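Local coordinates for carbamate kinase (Aeropyrum pernix, PDB 2E9Y), which probably acts as a carbamate kinase, reversibly passing a phosphoryl group between carbamoyl phosphate and ADP, with carbamate and ATP as the other pair, at residues Pro57-Leu62 with Gln76-Ala81. Sequence-based numbering, arbitrary orientation.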
loop_
_atom_site.group_PDB
_atom_site.type_symbol
_atom_site.label_atom_id
_atom_site.label_comp_id
_atom_site.label_asym_id
_atom_site.label_seq_id
_atom_site.Cartn_x
_atom_site.Cartn_y
_atom_site.Cartn_z
ATOM N N PRO A 57 -13.809 8.602 2.265
ATOM C CA PRO A 57 -13.577 8.976 3.662
ATOM C C PRO A 57 -12.131 8.767 4.097
ATOM O O PRO A 57 -11.582 9.558 4.867
ATOM C CB PRO A 57 -14.538 8.067 4.431
ATOM C CG PRO A 57 -15.627 7.792 3.437
ATOM C CD PRO A 57 -14.864 7.577 2.161
ATOM N N GLN A 58 -11.525 7.695 3.594
ATOM C CA GLN A 58 -10.153 7.355 3.944
ATOM C C GLN A 58 -9.113 8.342 3.428
ATOM O O GLN A 58 -8.245 8.787 4.182
ATOM C CB GLN A 58 -9.823 5.940 3.449
ATOM C CG GLN A 58 -10.662 4.843 4.109
ATOM C CD GLN A 58 -12.068 4.721 3.534
ATOM O OE1 GLN A 58 -12.349 5.224 2.439
ATOM N NE2 GLN A 58 -12.960 4.074 4.270
ATOM N N VAL A 59 -9.190 8.687 2.145
ATOM C CA VAL A 59 -8.223 9.625 1.596
ATOM C C VAL A 59 -8.483 11.014 2.195
ATOM O O VAL A 59 -7.557 11.811 2.378
ATOM C CB VAL A 59 -8.277 9.636 0.033
ATOM C CG1 VAL A 59 -9.473 10.438 -0.465
ATOM C CG2 VAL A 59 -6.974 10.182 -0.522
ATOM N N GLY A 60 -9.738 11.289 2.540
ATOM C CA GLY A 60 -10.056 12.571 3.146
ATOM C C GLY A 60 -9.436 12.657 4.530
ATOM O O GLY A 60 -8.888 13.693 4.918
ATOM N N TYR A 61 -9.516 11.556 5.273
ATOM C CA TYR A 61 -8.948 11.471 6.615
ATOM C C TYR A 61 -7.446 11.727 6.561
ATOM O O TYR A 61 -6.910 12.518 7.343
ATOM C CB TYR A 61 -9.215 10.083 7.212
ATOM C CG TYR A 61 -8.428 9.779 8.475
ATOM C CD1 TYR A 61 -8.792 10.335 9.701
ATOM C CD2 TYR A 61 -7.321 8.934 8.439
ATOM C CE1 TYR A 61 -8.068 10.053 10.865
ATOM C CE2 TYR A 61 -6.588 8.648 9.587
ATOM C CZ TYR A 61 -6.968 9.208 10.800
ATOM O OH TYR A 61 -6.256 8.907 11.940
ATOM N N LEU A 62 -6.757 11.054 5.642
ATOM C CA LEU A 62 -5.316 11.237 5.507
ATOM C C LEU A 62 -4.964 12.680 5.162
ATOM O O LEU A 62 -4.015 13.242 5.704
ATOM C CB LEU A 62 -4.761 10.299 4.436
ATOM C CG LEU A 62 -4.851 8.818 4.815
ATOM C CD1 LEU A 62 -4.313 7.961 3.669
ATOM C CD2 LEU A 62 -4.033 8.568 6.090
ATOM N N GLN A 76 2.057 15.108 2.446
ATOM C CA GLN A 76 2.234 14.211 1.312
ATOM C C GLN A 76 1.213 14.583 0.245
ATOM O O GLN A 76 0.105 15.025 0.563
ATOM C CB GLN A 76 2.032 12.757 1.748
ATOM C CG GLN A 76 3.029 12.293 2.802
ATOM C CD GLN A 76 4.466 12.477 2.350
ATOM O OE1 GLN A 76 4.805 12.191 1.200
ATOM N NE2 GLN A 76 5.319 12.949 3.255
ATOM N N PRO A 77 1.573 14.428 -1.040
ATOM C CA PRO A 77 0.631 14.765 -2.114
ATOM C C PRO A 77 -0.497 13.748 -2.167
ATOM O O PRO A 77 -0.361 12.620 -1.673
ATOM C CB PRO A 77 1.506 14.737 -3.368
ATOM C CG PRO A 77 2.518 13.694 -3.037
ATOM C CD PRO A 77 2.873 14.014 -1.594
ATOM N N LEU A 78 -1.606 14.153 -2.774
ATOM C CA LEU A 78 -2.788 13.311 -2.880
ATOM C C LEU A 78 -2.547 11.929 -3.479
ATOM O O LEU A 78 -3.164 10.957 -3.052
ATOM C CB LEU A 78 -3.871 14.045 -3.685
ATOM C CG LEU A 78 -5.235 13.374 -3.866
ATOM C CD1 LEU A 78 -5.838 13.044 -2.515
ATOM C CD2 LEU A 78 -6.156 14.307 -4.642
ATOM N N TYR A 79 -1.660 11.820 -4.463
ATOM C CA TYR A 79 -1.438 10.506 -5.059
ATOM C C TYR A 79 -0.772 9.545 -4.085
ATOM O O TYR A 79 -0.977 8.336 -4.180
ATOM C CB TYR A 79 -0.640 10.614 -6.363
ATOM C CG TYR A 79 0.692 11.305 -6.256
ATOM C CD1 TYR A 79 1.826 10.615 -5.846
ATOM C CD2 TYR A 79 0.824 12.651 -6.610
ATOM C CE1 TYR A 79 3.071 11.246 -5.795
ATOM C CE2 TYR A 79 2.057 13.288 -6.563
ATOM C CZ TYR A 79 3.175 12.577 -6.157
ATOM O OH TYR A 79 4.400 13.204 -6.124
ATOM N N ILE A 80 0.013 10.078 -3.149
ATOM C CA ILE A 80 0.644 9.237 -2.136
ATOM C C ILE A 80 -0.447 8.841 -1.134
ATOM O O ILE A 80 -0.484 7.707 -0.650
ATOM C CB ILE A 80 1.788 9.986 -1.404
ATOM C CG1 ILE A 80 3.003 10.108 -2.332
ATOM C CG2 ILE A 80 2.182 9.246 -0.128
ATOM C CD1 ILE A 80 3.516 8.792 -2.851
ATOM N N ALA A 81 -1.336 9.778 -0.820
ATOM C CA ALA A 81 -2.435 9.491 0.096
ATOM C C ALA A 81 -3.291 8.380 -0.515
ATOM O O ALA A 81 -3.685 7.434 0.169
ATOM C CB ALA A 81 -3.276 10.742 0.330
#
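V59 meets both L78 and A81 through a single methyl group, and the whole contact shows how two helices can join mainly through apolar side chains, with no hydrogen bond between segments 57-62 and 76-81. V59 CG2, anti to the backbone N (the other branch, CG1, is at chi1 78°), reaches across to lie 3.7 Å from L78 CD1 and 3.8 Å from A81 CB. L78 completes the grip from the side: chi1 of -177° puts CG opposite the backbone N, chi2 of 56° then turns CD1 to V59, and the two side chains cross at about a right angle. A81, with only a methyl to offer, lets the backbones come close, the CA atoms of V59 and A81 being 6.0 Å apart. One turn on, L62 meets the same alanine from a direction roughly at right angles to V59: L62 CB is 4.4 Å from A81 CB, while L62 CD1 rests 3.6 Å from A81 O in van der Waals contact. All four residues are buried. The second helix starts right here, with P77 as N-cap and P77 O accepting from both I80 N and A81 N; E211 takes the L78 N-H. The contact thus joins helix 56-67, which follows strand 48-52 of the main mixed sheet, to the first turn of the long helix 78-103, where L62 continues onto M84 and T85, while I80 packs against W88 of the second subunit.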